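Local coordinates for exodeoxyribonuclease 10 (Escherichia coli, PDB 4FZY), which degrades single-stranded and double-stranded DNA from the 3' end, as a magnesium-dependent exonuclease of the DEDDh family that acts in DNA repair, at residues Arg3-Glu8 / Val17-Val22; Leu123-Pro128 / Thr143-Ile148. One frame throughout, in Å; residues are numbered along the deposited sequence.

Interaction 1 of 2, residues Arg3-Glu8 / Val17-Val22; sequences RIIDTE and VEIASV. With NA (sodium ion), chain F; NA (sodium ion), chain E; nucleotides of chain A.
The carboxylates of Glu8 and Glu18 lie side by side and point the same way, their planes turned 64° apart. Glu18 OE1 meets the flank of its neighbour, 3.2 Å from Glu8 CG, while its charge is paired with Arg135. Glu8 splits its two oxygens between ligands: OE1 accepts a hydrogen bond from O3' of nucleotide DG12 of chain A at 2.5 Å, and OE2 binds one sodium ion at 2.6 Å and also receives the backbone N-H of Ala136. Glu8 CG leads away from strand 18-22, and a bend at chi2 (-45°) then turns the carboxylate to the sodium ion. The Asp6 carboxylate bridges the two sodium ions, OD1 on one and OD2 on the other, and OP1 of DG12 of chain A joins both. Asp139 completes the site of the ion shared by Asp6 and Glu8, and three waters and a second phosphate of the bound DNA complete the other. Sodium here occupies the two-metal site of a DEDDh exonuclease, where the natural cofactor is magnesium; Asp6 and Glu8 are the Asp-x-Glu pair on the first strand of the RNase H-like fold. That strand forms an antiparallel hairpin with 18-22. Asp6 and Ala20 are a hydrogen-bonded pair, Asp6 N reaching Ala20 O at 3.0 Å. At Glu8 a classic beta bulge sets Val17 and Glu18 both opposite this one residue. Glu8 O accepts Val17 N at 2.9 Å and Glu18 N at 3.2 Å, both from the same face of its carbonyl plane. The Thr7 and Ile19 side chains occupy the other face of the sheet, with Ile5 and Ser21; Thr7 OG1 makes a weak bond to Glu18 O. At the beginning of segment 3-8, Arg3 runs its CG past Ser21 CB at 3.8 Å, and its NE forms a salt bridge with Asp23.

Interaction 2 of 2, residues Leu123-Pro128 / Thr143-Ile148; sequences LNVQTP and TAALLI
Leu123 reaches helix 143-148 with both of its terminal methyls. Its CB leaves the loop toward the helix, and CG, set anti to the carbonyl carbon (chi1 -62°), divides the chain into two branches. CD1 comes down on the backbone of Leu146, 3.6 Å from Leu146 CA, and also touches the start of that side chain, with Leu146 CB at 3.8 Å. The same methyl lies 4.2 Å from Ala145 CB. CD2 takes the other direction, to Ala145 O at 3.7 Å, a van der Waals contact with a helix carbonyl. Two residues on, Val125 also meets Ala145: Val125 CB stands 3.8 Å from Ala145 CB, and CG2, anti to the backbone N, follows at 4.0 Å. The alanine methyl is therefore met by both Val125 and Leu123. The small side chain of Ala145 lets the loop approach closely, the nearest alpha carbons, those of Val125 and Ala145, being 6.0 Å apart. This loop connects helix 114-120 to helix 137-154, on which segment 143-148 lies. Tyr118 of helix 114-120 touches Leu123 and Val125, and Leu117 of that helix packs on Leu146, so the loop and both helices share one apolar patch. No hydrogen bond joins the two segments, and the contact therefore rests on shape and on partial burial of apolar carbons, without the directional hold of polar pairing.

How the interactions relate
Interaction 1 lies in the core, in the central sheet, with every touching residue buried; interaction 2 is a surface contact between a loop and the outer side of helix 137-154. Their centres are about 14 Å apart, yet they share that helix. Asp139, at its start, binds sodium beside the carboxylates of 3-8, whereas further along Ala144 and Leu147 pack on Val22 and Ile4, Ile4 CD1 lying 3.9 Å from Leu147 CD2. The helix thus covers the sheet on one side and carries the loop 123-128 on another. Backbone hydrogen bonds and metal-bound carboxylates dominate interaction 1; interaction 2 relies on a few apolar side chains.

Interaction 1 of 2, residues Arg3-Glu8 / Val17-Val22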
loop_
_atom_site.group_PDB
_atom_site.type_symbol
_atom_site.label_atom_id
_atom_site.label_comp_id
_atom_site.label_asym_id
_atom_site.label_seq_id
_atom_site.Cartn_x
_atom_site.Cartn_y
_atom_site.Cartn_z
ATOM N N ARG B 3 5.646 7.896 28.890
ATOM C CA ARG B 3 5.884 9.303 28.614
ATOM C C ARG B 3 5.449 9.642 27.204
ATOM O O ARG B 3 5.951 9.075 26.221
ATOM C CB ARG B 3 7.357 9.662 28.806
ATOM C CG ARG B 3 7.661 11.108 28.434
ATOM C CD ARG B 3 8.948 11.575 29.067
ATOM N NE ARG B 3 8.826 11.615 30.515
ATOM C CZ ARG B 3 9.844 11.780 31.351
ATOM N NH1 ARG B 3 11.083 11.873 30.883
ATOM N NH2 ARG B 3 9.617 11.827 32.660
ATOM N N ILE B 4 4.454 10.511 27.120
ATOM C CA ILE B 4 3.995 11.029 25.853
ATOM C C ILE B 4 4.922 12.149 25.398
ATOM O O ILE B 4 5.185 13.079 26.150
ATOM C CB ILE B 4 2.567 11.562 25.983
ATOM C CG1 ILE B 4 1.554 10.407 25.941
ATOM C CG2 ILE B 4 2.277 12.554 24.892
ATOM C CD1 ILE B 4 1.446 9.606 27.228
ATOM N N ILE B 5 5.432 12.044 24.179
ATOM C CA ILE B 5 6.372 13.020 23.654
ATOM C C ILE B 5 5.771 13.693 22.426
ATOM O O ILE B 5 5.230 13.025 21.561
ATOM C CB ILE B 5 7.712 12.343 23.256
ATOM C CG1 ILE B 5 8.628 12.236 24.464
ATOM C CG2 ILE B 5 8.467 13.193 22.251
ATOM C CD1 ILE B 5 9.724 13.329 24.488
ATOM N N ASP B 6 5.897 15.013 22.339
ATOM C CA ASP B 6 5.479 15.729 21.140
ATOM C C ASP B 6 6.378 16.918 20.837
ATOM O O ASP B 6 6.927 17.532 21.753
ATOM C CB ASP B 6 4.025 16.185 21.252
ATOM C CG ASP B 6 3.475 16.713 19.933
ATOM O OD1 ASP B 6 3.733 16.089 18.881
ATOM O OD2 ASP B 6 2.781 17.761 19.942
ATOM N N THR B 7 6.421 17.300 19.561
ATOM C CA THR B 7 7.468 18.148 19.036
ATOM C C THR B 7 6.924 19.084 17.919
ATOM O O THR B 7 6.199 18.642 17.033
ATOM C CB THR B 7 8.661 17.270 18.556
ATOM O OG1 THR B 7 9.843 18.063 18.433
ATOM C CG2 THR B 7 8.363 16.610 17.236
ATOM N N GLU B 8 7.106 20.394 18.075
ATOM C CA GLU B 8 6.823 21.331 16.966
ATOM C C GLU B 8 8.125 21.667 16.205
ATOM O O GLU B 8 9.168 21.856 16.815
ATOM C CB GLU B 8 6.134 22.623 17.466
ATOM C CG GLU B 8 4.827 22.444 18.294
ATOM C CD GLU B 8 3.825 21.427 17.695
ATOM O OE1 GLU B 8 3.742 21.301 16.454
ATOM O OE2 GLU B 8 3.077 20.789 18.475
ATOM N N VAL B 17 11.417 23.627 17.234
ATOM C CA VAL B 17 11.063 24.895 17.852
ATOM C C VAL B 17 10.334 24.717 19.171
ATOM O O VAL B 17 10.191 25.669 19.927
ATOM C CB VAL B 17 10.199 25.774 16.916
ATOM C CG1 VAL B 17 10.971 26.131 15.680
ATOM C CG2 VAL B 17 8.921 25.070 16.548
ATOM N N GLU B 18 9.838 23.511 19.437
ATOM C CA GLU B 18 9.179 23.247 20.711
ATOM C C GLU B 18 9.229 21.784 21.031
ATOM O O GLU B 18 9.227 20.951 20.135
ATOM C CB GLU B 18 7.724 23.715 20.687
ATOM C CG GLU B 18 7.157 24.018 22.071
ATOM C CD GLU B 18 5.700 24.461 22.033
ATOM O OE1 GLU B 18 4.967 24.063 21.102
ATOM O OE2 GLU B 18 5.275 25.169 22.973
ATOM N N ILE B 19 9.269 21.468 22.318
ATOM C CA ILE B 19 9.142 20.089 22.766
ATOM C C ILE B 19 8.392 20.062 24.077
ATOM O O ILE B 19 8.385 21.051 24.823
ATOM C CB ILE B 19 10.523 19.419 22.939
ATOM C CG1 ILE B 19 10.370 17.914 23.201
ATOM C CG2 ILE B 19 11.305 20.094 24.060
ATOM C CD1 ILE B 19 11.675 17.129 23.145
ATOM N N ALA B 20 7.706 18.951 24.334
ATOM C CA ALA B 20 6.900 18.815 25.544
ATOM C C ALA B 20 6.564 17.365 25.792
ATOM O O ALA B 20 6.497 16.568 24.858
ATOM C CB ALA B 20 5.626 19.636 25.431
ATOM N N SER B 21 6.288 17.044 27.052
ATOM C CA SER B 21 5.847 15.720 27.416
ATOM C C SER B 21 4.887 15.765 28.595
ATOM O O SER B 21 4.776 16.779 29.278
ATOM C CB SER B 21 7.046 14.821 27.733
ATOM O OG SER B 21 7.668 15.234 28.932
ATOM N N VAL B 22 4.131 14.680 28.765
ATOM C CA VAL B 22 3.440 14.394 30.015
ATOM C C VAL B 22 3.652 12.931 30.352
ATOM O O VAL B 22 4.044 12.138 29.505
ATOM C CB VAL B 22 1.908 14.689 29.932
ATOM C CG1 VAL B 22 1.656 16.163 29.851
ATOM C CG2 VAL B 22 1.276 13.982 28.738
HETATM NA NA NA F . 1.828 18.614 17.663
HETATM NA NA NA E . 3.681 15.554 16.729
ATOM P P DG A 12 2.329 17.246 14.407
ATOM O OP1 DG A 12 2.383 17.416 15.876
ATOM O OP2 DG A 12 1.019 17.284 13.722
ATOM O "O5'" DG A 12 3.289 18.344 13.720
ATOM C "C5'" DG A 12 4.684 18.166 13.690
ATOM C "C4'" DG A 12 5.362 19.365 13.051
ATOM O "O4'" DG A 12 5.594 19.074 11.652
ATOM C "C3'" DG A 12 4.579 20.673 13.057
ATOM O "O3'" DG A 12 4.878 21.441 14.223
ATOM C "C2'" DG A 12 5.120 21.381 11.828
ATOM C "C1'" DG A 12 5.340 20.223 10.878
ATOM N N9 DG A 12 4.186 19.937 10.048
ATOM C C8 DG A 12 3.029 19.307 10.430
ATOM N N7 DG A 12 2.185 19.151 9.451
ATOM C C5 DG A 12 2.823 19.707 8.352
ATOM C C6 DG A 12 2.384 19.841 7.013
ATOM O O6 DG A 12 1.310 19.463 6.523
ATOM N N1 DG A 12 3.333 20.472 6.209
ATOM C C2 DG A 12 4.553 20.907 6.662
ATOM N N2 DG A 12 5.357 21.451 5.753
ATOM N N3 DG A 12 4.963 20.825 7.924
ATOM C C4 DG A 12 4.051 20.207 8.706
HETATM O O HOH W 1 1.568 14.867 16.769
HETATM O O HOH W 2 3.856 13.187 16.894
HETATM O O HOH W 3 5.846 15.823 16.256
#

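Interaction 2 of 2, residues Leu123-Pro128 / Thr143-Ile148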
loop_
_atom_site.group_PDB
_atom_site.type_symbol
_atom_site.label_atom_id
_atom_site.label_comp_id
_atom_site.label_asym_id
_atom_site.label_seq_id
_atom_site.Cartn_x
_atom_site.Cartn_y
_atom_site.Cartn_z
ATOM N N LEU B 123 -13.078 12.278 22.855
ATOM C CA LEU B 123 -12.246 12.351 24.046
ATOM C C LEU B 123 -12.526 13.616 24.855
ATOM O O LEU B 123 -13.047 14.615 24.333
ATOM C CB LEU B 123 -10.761 12.266 23.675
ATOM C CG LEU B 123 -10.271 10.979 22.989
ATOM C CD1 LEU B 123 -8.857 11.159 22.502
ATOM C CD2 LEU B 123 -10.357 9.785 23.921
ATOM N N ASN B 124 -12.245 13.545 26.150
ATOM C CA ASN B 124 -12.188 14.744 26.970
ATOM C C ASN B 124 -10.860 14.841 27.668
ATOM O O ASN B 124 -10.459 13.924 28.382
ATOM C CB ASN B 124 -13.322 14.779 28.003
ATOM C CG ASN B 124 -13.658 16.216 28.457
ATOM O OD1 ASN B 124 -14.386 16.948 27.769
ATOM N ND2 ASN B 124 -13.113 16.622 29.612
ATOM N N VAL B 125 -10.155 15.937 27.434
ATOM C CA VAL B 125 -8.909 16.154 28.128
ATOM C C VAL B 125 -8.785 17.566 28.669
ATOM O O VAL B 125 -9.402 18.487 28.155
ATOM C CB VAL B 125 -7.686 15.754 27.266
ATOM C CG1 VAL B 125 -7.454 16.755 26.137
ATOM C CG2 VAL B 125 -6.443 15.586 28.157
ATOM N N GLN B 126 -8.101 17.700 29.800
ATOM C CA GLN B 126 -7.835 19.010 30.370
ATOM C C GLN B 126 -6.570 19.607 29.757
ATOM O O GLN B 126 -5.465 19.135 30.014
ATOM C CB GLN B 126 -7.705 18.923 31.893
ATOM C CG GLN B 126 -7.311 20.248 32.574
ATOM C CD GLN B 126 -8.495 21.182 32.799
ATOM O OE1 GLN B 126 -9.026 21.782 31.854
ATOM N NE2 GLN B 126 -8.884 21.345 34.061
ATOM N N THR B 127 -6.754 20.631 28.928
ATOM C CA THR B 127 -5.672 21.216 28.145
ATOM C C THR B 127 -5.000 22.352 28.912
ATOM O O THR B 127 -5.568 22.888 29.853
ATOM C CB THR B 127 -6.203 21.760 26.791
ATOM O OG1 THR B 127 -7.607 22.046 26.908
ATOM C CG2 THR B 127 -5.966 20.726 25.640
ATOM N N PRO B 128 -3.773 22.709 28.520
ATOM C CA PRO B 128 -3.081 23.751 29.265
ATOM C C PRO B 128 -3.609 25.132 28.905
ATOM O O PRO B 128 -4.357 25.278 27.933
ATOM C CB PRO B 128 -1.623 23.610 28.804
ATOM C CG PRO B 128 -1.515 22.247 28.270
ATOM C CD PRO B 128 -2.856 21.943 27.667
ATOM N N THR B 143 -2.922 13.528 22.948
ATOM C CA THR B 143 -2.388 12.217 22.619
ATOM C C THR B 143 -2.427 11.309 23.846
ATOM O O THR B 143 -2.686 10.108 23.730
ATOM C CB THR B 143 -0.951 12.322 22.056
ATOM O OG1 THR B 143 -0.991 12.933 20.765
ATOM C CG2 THR B 143 -0.304 10.962 21.922
ATOM N N ALA B 144 -2.252 11.910 25.023
ATOM C CA ALA B 144 -2.352 11.201 26.289
ATOM C C ALA B 144 -3.756 10.657 26.523
ATOM O O ALA B 144 -3.913 9.493 26.828
ATOM C CB ALA B 144 -1.925 12.097 27.449
ATOM N N ALA B 145 -4.770 11.499 26.340
ATOM C CA ALA B 145 -6.165 11.049 26.426
ATOM C C ALA B 145 -6.476 9.897 25.460
ATOM O O ALA B 145 -7.291 9.018 25.770
ATOM C CB ALA B 145 -7.122 12.206 26.185
ATOM N N LEU B 146 -5.915 9.963 24.257
ATOM C CA LEU B 146 -6.151 8.937 23.260
ATOM C C LEU B 146 -5.495 7.631 23.694
ATOM O O LEU B 146 -6.020 6.535 23.449
ATOM C CB LEU B 146 -5.606 9.379 21.899
ATOM C CG LEU B 146 -5.383 8.292 20.839
ATOM C CD1 LEU B 146 -6.712 7.763 20.303
ATOM C CD2 LEU B 146 -4.528 8.808 19.691
ATOM N N LEU B 147 -4.332 7.745 24.317
ATOM C CA LEU B 147 -3.630 6.567 24.786
ATOM C C LEU B 147 -4.442 5.912 25.890
ATOM O O LEU B 147 -4.618 4.694 25.901
ATOM C CB LEU B 147 -2.231 6.916 25.292
ATOM C CG LEU B 147 -1.511 5.748 25.981
ATOM C CD1 LEU B 147 -0.941 4.785 24.963
ATOM C CD2 LEU B 147 -0.431 6.222 26.963
ATOM N N ILE B 148 -4.976 6.725 26.791
ATOM C CA ILE B 148 -5.725 6.195 27.918
ATOM C C ILE B 148 -7.024 5.538 27.457
ATOM O O ILE B 148 -7.392 4.479 27.950
ATOM C CB ILE B 148 -5.994 7.264 28.965
ATOM C CG1 ILE B 148 -4.700 7.575 29.725
ATOM C CG2 ILE B 148 -7.111 6.815 29.925
ATOM C CD1 ILE B 148 -4.699 8.919 30.379
#